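Local coordinates for importin subunit beta-1 (Saccharomyces cerevisiae, PDB 5OWU), which carries proteins into the nucleus as the importin beta subunit, working together with importin alpha, which recognises the classical nuclear localization signal of the cargo, at residues Pro593-Leu598 with Glu634-Thr639; Gly600-Leu605 with Tyr620-Leu625. One frame throughout, in Å; residues are numbered along the deposited sequence. Where two conformers were deposited one is given.

Contact 1 of 2, residues Pro593-Leu598 with Glu634-Thr639; sequences PVADML and EKYLET
The ring of Tyr636 carries the aliphatic part of Lys635 on one face, with Lys635 CG 3.5 Å above the plane and over the ring centre, and meets Asp596 OD1 at its edge. This small polar cluster joins two successive HEAT repeats of an alpha-solenoid: Asp596 lies in the first turn of helix 595-607, in HEAT 14, and Tyr636 near the N-terminal end of helix 637-649, in HEAT 15. The carboxylate of Asp596 stands almost upright to the ring, the two planes 86° apart. Tyr636 OH donates a short hydrogen bond to Asp596 OD1, at 2.6 Å, arriving on the anti side and 23° out of the carboxylate plane. The same oxygen accepts from Lys635 NZ through its syn lone pair, a salt bridge of 3.2 Å. With CG set between the backbone N and the carbonyl carbon (chi1 60°), the Lys635 chain runs across its neighbour's ring, and a bend at chi3 brings the ammonium to the acid. A phenylalanine in place of Tyr636 would probably leave Asp596 OD1 with the lysine as its one partner from segment 634-639 and its carboxylate freer to turn. The tyrosine, itself buried, also packs on Met599 and on Leu629 of helix 615-629, and its ring meets that of Phe633; its hydroxyl ends at an exposed acid. That hydroxyl also meets the methyl of Ala595, which lies well round from the carboxylate, its CB 3.4 Å from Tyr636 OH.

Contact 2 of 2, residues Gly600-Leu605 with Tyr620-Leu625; sequences GLFFRL and YAISAL
Phe602 is the one large bump that helix 595-607 pushes into this stretch of helix 615-629, and the hollow that takes it is lined by Ala621, Ile622 and Leu625. The two are the helices of a HEAT hairpin, and within HEAT 14 they run antiparallel, with 154° between their directions and 10.8 Å between the axes of the short segments. At this spacing the phenylalanine spans the gap to an alanine: the small methyl of Ala621 makes room for the far end of the ring, and Phe602 CZ comes within 3.7 Å of Ala621 CB. Ile622 fills the near end. Its CG1 rests 3.7 Å from Phe602 CD2, while its terminal CD1 reaches back to the root of the side chain, 4.0 Å from Phe602 CB. The phenylalanine and isoleucine lie alongside each other, running opposite ways. Ile622 is placed for this by its first torsion, which puts CG1 anti to the carbonyl carbon (chi1 -68°) and leaves the shorter branch, CG2, anti to the backbone N. One turn on from Ala621, Leu625 closes the hollow more loosely, its CD2 4.4 Å from Phe602 CE2. All three approach the ring obliquely, and no hydrogen bond crosses between the segments; shape and apolar burial do the work. The hairpin is hemmed in by its neighbours in the solenoid: helix 563-586 packs against Phe602 through Leu577 and Leu580, whereas Ile622 touches Phe640 of helix 637-649 and Phe662 of helix 655-669.

How the contacts relate
Followed from the N terminus, the chain enters helix 595-607 with the first segment of contact 1 and, within the same helix, passes to the first segment of contact 2. It then turns into helix 615-629, where contact 2 closes the shorter loop inside one HEAT repeat. Only afterwards does residue range 634-639 return to the start of helix 595-607, so contact 1 closes a longer loop with contact 2 nested inside it. One helix thus serves both the pairing within HEAT 14 and the joint to HEAT 15. The centres of the two contacts lie about 9 Å apart and their residues touch, Thr639 CG2 packing 3.4 Å from Phe603 CZ.

Contact 1 of 2, residues Pro593-Leu598 with Glu634-Thr639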
# COMPACT_ATOMS: atom_id res chain seq x y z
N PRO A 593 -23.49 23.77 -25.25
CA PRO A 593 -24.43 24.85 -24.90
C PRO A 593 -24.22 25.42 -23.51
O PRO A 593 -24.53 26.59 -23.28
CB PRO A 593 -25.81 24.18 -25.03
CG PRO A 593 -25.58 22.97 -25.87
CD PRO A 593 -24.20 22.51 -25.55
N VAL A 594 -23.71 24.62 -22.57
CA VAL A 594 -23.56 25.04 -21.18
C VAL A 594 -22.13 25.45 -20.84
O VAL A 594 -21.87 25.90 -19.71
CB VAL A 594 -24.06 23.94 -20.22
CG1 VAL A 594 -25.54 23.67 -20.45
CG2 VAL A 594 -23.27 22.65 -20.40
N ALA A 595 -21.21 25.36 -21.80
CA ALA A 595 -19.80 25.59 -21.53
C ALA A 595 -19.58 26.91 -20.80
O ALA A 595 -19.00 26.95 -19.71
CB ALA A 595 -19.01 25.55 -22.84
N ASP A 596 -20.06 28.01 -21.40
CA ASP A 596 -19.91 29.31 -20.77
C ASP A 596 -20.33 29.26 -19.31
O ASP A 596 -19.54 29.56 -18.40
CB ASP A 596 -20.74 30.35 -21.53
CG ASP A 596 -20.04 30.86 -22.79
OD1 ASP A 596 -18.86 30.51 -22.99
OD2 ASP A 596 -20.67 31.62 -23.55
N MET A 597 -21.57 28.84 -19.06
CA MET A 597 -22.07 28.83 -17.70
C MET A 597 -21.12 28.06 -16.80
O MET A 597 -20.70 28.55 -15.74
CB MET A 597 -23.48 28.23 -17.67
CG MET A 597 -24.13 28.26 -16.30
SD MET A 597 -24.85 26.67 -15.84
CE MET A 597 -23.41 25.61 -15.87
N LEU A 598 -20.70 26.88 -17.24
CA LEU A 598 -19.84 26.05 -16.40
C LEU A 598 -18.57 26.80 -16.03
O LEU A 598 -18.21 26.89 -14.85
CB LEU A 598 -19.52 24.73 -17.10
CG LEU A 598 -20.66 23.71 -17.11
CD1 LEU A 598 -20.30 22.50 -17.97
CD2 LEU A 598 -21.00 23.26 -15.69
N GLU A 634 -10.63 27.47 -26.50
CA GLU A 634 -9.62 28.52 -26.60
C GLU A 634 -10.10 29.84 -26.01
O GLU A 634 -9.30 30.57 -25.42
CB GLU A 634 -9.19 28.69 -28.06
CG GLU A 634 -8.27 27.58 -28.51
CD GLU A 634 -8.12 27.51 -30.02
OE1 GLU A 634 -8.33 28.54 -30.69
OE2 GLU A 634 -7.79 26.42 -30.52
N LYS A 635 -11.40 30.14 -26.12
CA LYS A 635 -11.92 31.41 -25.62
C LYS A 635 -11.68 31.61 -24.13
O LYS A 635 -11.64 32.76 -23.67
CB LYS A 635 -13.41 31.52 -25.93
CG LYS A 635 -14.27 30.43 -25.28
CD LYS A 635 -15.73 30.50 -25.75
CE LYS A 635 -16.44 31.77 -25.28
NZ LYS A 635 -17.85 31.83 -25.75
N TYR A 636 -11.52 30.53 -23.37
CA TYR A 636 -11.29 30.65 -21.93
C TYR A 636 -9.82 30.68 -21.57
O TYR A 636 -9.49 30.89 -20.40
CB TYR A 636 -11.95 29.47 -21.20
CG TYR A 636 -13.37 29.20 -21.63
CD1 TYR A 636 -14.41 30.03 -21.24
CD2 TYR A 636 -13.68 28.10 -22.43
CE1 TYR A 636 -15.72 29.78 -21.63
CE2 TYR A 636 -14.99 27.85 -22.83
CZ TYR A 636 -16.00 28.69 -22.42
OH TYR A 636 -17.30 28.45 -22.81
N LEU A 637 -8.92 30.49 -22.54
CA LEU A 637 -7.52 30.29 -22.22
C LEU A 637 -6.90 31.53 -21.60
O LEU A 637 -6.10 31.43 -20.67
CB LEU A 637 -6.75 29.88 -23.48
CG LEU A 637 -6.84 28.41 -23.89
CD1 LEU A 637 -6.10 28.20 -25.20
CD2 LEU A 637 -6.27 27.51 -22.81
N GLU A 638 -7.27 32.72 -22.09
CA GLU A 638 -6.68 33.94 -21.54
C GLU A 638 -6.99 34.08 -20.06
O GLU A 638 -6.10 34.32 -19.24
CB GLU A 638 -7.18 35.16 -22.31
CG GLU A 638 -6.39 36.42 -22.00
CD GLU A 638 -7.15 37.70 -22.32
OE1 GLU A 638 -8.06 37.66 -23.17
OE2 GLU A 638 -6.83 38.74 -21.70
N THR A 639 -8.27 33.92 -19.69
CA THR A 639 -8.65 34.02 -18.28
C THR A 639 -8.10 32.86 -17.46
O THR A 639 -7.79 33.04 -16.28
CB THR A 639 -10.17 34.05 -18.16
OG1 THR A 639 -10.69 35.18 -18.87
CG2 THR A 639 -10.60 34.14 -16.69

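Contact 2 of 2, residues Gly600-Leu605 with Tyr620-Leu625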
# COMPACT_ATOMS: atom_id res chain seq x y z
N GLY A 600 -18.07 29.95 -15.96
CA GLY A 600 -18.44 30.99 -15.02
C GLY A 600 -18.43 30.48 -13.59
O GLY A 600 -17.88 31.12 -12.69
N LEU A 601 -19.02 29.30 -13.37
CA LEU A 601 -19.01 28.71 -12.04
C LEU A 601 -17.60 28.34 -11.62
O LEU A 601 -17.18 28.62 -10.48
CB LEU A 601 -19.94 27.49 -12.03
CG LEU A 601 -21.40 27.80 -12.35
CD1 LEU A 601 -22.21 26.49 -12.41
CD2 LEU A 601 -21.96 28.80 -11.34
N PHE A 602 -16.83 27.73 -12.52
CA PHE A 602 -15.52 27.24 -12.14
C PHE A 602 -14.62 28.40 -11.71
O PHE A 602 -14.01 28.37 -10.63
CB PHE A 602 -14.90 26.44 -13.28
CG PHE A 602 -15.67 25.18 -13.63
CD1 PHE A 602 -16.47 24.54 -12.68
CD2 PHE A 602 -15.59 24.63 -14.90
CE1 PHE A 602 -17.17 23.40 -13.00
CE2 PHE A 602 -16.30 23.47 -15.22
CZ PHE A 602 -17.08 22.86 -14.26
N PHE A 603 -14.57 29.46 -12.52
CA PHE A 603 -13.81 30.64 -12.11
C PHE A 603 -14.29 31.15 -10.76
O PHE A 603 -13.48 31.46 -9.88
CB PHE A 603 -13.92 31.72 -13.18
CG PHE A 603 -13.11 31.43 -14.41
CD1 PHE A 603 -11.79 31.02 -14.30
CD2 PHE A 603 -13.67 31.54 -15.67
CE1 PHE A 603 -11.04 30.74 -15.43
CE2 PHE A 603 -12.93 31.26 -16.80
CZ PHE A 603 -11.61 30.86 -16.68
N ARG A 604 -15.61 31.20 -10.55
CA ARG A 604 -16.09 31.64 -9.25
C ARG A 604 -15.53 30.75 -8.15
O ARG A 604 -14.98 31.24 -7.15
CB ARG A 604 -17.62 31.67 -9.23
CG ARG A 604 -18.20 32.87 -9.98
CD ARG A 604 -19.69 32.74 -10.21
NE ARG A 604 -20.42 32.57 -8.95
CZ ARG A 604 -21.70 32.23 -8.88
NH1 ARG A 604 -22.41 32.00 -9.98
NH2 ARG A 604 -22.29 32.09 -7.69
N LEU A 605 -15.60 29.43 -8.35
CA LEU A 605 -15.04 28.52 -7.36
C LEU A 605 -13.56 28.77 -7.15
O LEU A 605 -13.05 28.65 -6.03
CB LEU A 605 -15.29 27.08 -7.79
CG LEU A 605 -16.75 26.63 -7.70
CD1 LEU A 605 -16.94 25.33 -8.45
CD2 LEU A 605 -17.17 26.48 -6.24
N TYR A 620 -9.83 19.41 -12.36
CA TYR A 620 -10.28 18.18 -13.02
C TYR A 620 -11.48 18.45 -13.92
O TYR A 620 -11.54 17.96 -15.06
CB TYR A 620 -10.61 17.11 -11.98
CG TYR A 620 -9.41 16.33 -11.46
CD1 TYR A 620 -8.51 15.74 -12.34
CD2 TYR A 620 -9.18 16.19 -10.10
CE1 TYR A 620 -7.41 15.03 -11.88
CE2 TYR A 620 -8.08 15.48 -9.63
CZ TYR A 620 -7.20 14.91 -10.53
OH TYR A 620 -6.11 14.21 -10.07
N ALA A 621 -12.43 19.25 -13.44
CA ALA A 621 -13.61 19.52 -14.26
C ALA A 621 -13.28 20.45 -15.43
O ALA A 621 -13.83 20.29 -16.53
CB ALA A 621 -14.72 20.13 -13.39
N ILE A 622 -12.40 21.42 -15.21
CA ILE A 622 -11.97 22.29 -16.30
C ILE A 622 -11.26 21.47 -17.37
O ILE A 622 -11.49 21.64 -18.57
CB ILE A 622 -11.08 23.42 -15.77
CG1 ILE A 622 -11.91 24.37 -14.90
CG2 ILE A 622 -10.41 24.17 -16.92
CD1 ILE A 622 -11.10 25.45 -14.22
N SER A 623 -10.40 20.55 -16.94
CA SER A 623 -9.71 19.68 -17.89
C SER A 623 -10.71 18.86 -18.70
O SER A 623 -10.56 18.74 -19.92
CB SER A 623 -8.74 18.77 -17.15
OG SER A 623 -7.76 19.53 -16.47
N ALA A 624 -11.72 18.29 -18.04
CA ALA A 624 -12.73 17.54 -18.79
C ALA A 624 -13.44 18.43 -19.80
O ALA A 624 -13.66 18.02 -20.95
CB ALA A 624 -13.75 16.92 -17.82
N LEU A 625 -13.82 19.64 -19.39
CA LEU A 625 -14.47 20.56 -20.32
C LEU A 625 -13.57 20.89 -21.51
O LEU A 625 -14.02 20.90 -22.66
CB LEU A 625 -14.90 21.83 -19.60
CG LEU A 625 -15.76 22.81 -20.40
CD1 LEU A 625 -17.02 22.14 -20.87
CD2 LEU A 625 -16.10 24.04 -19.59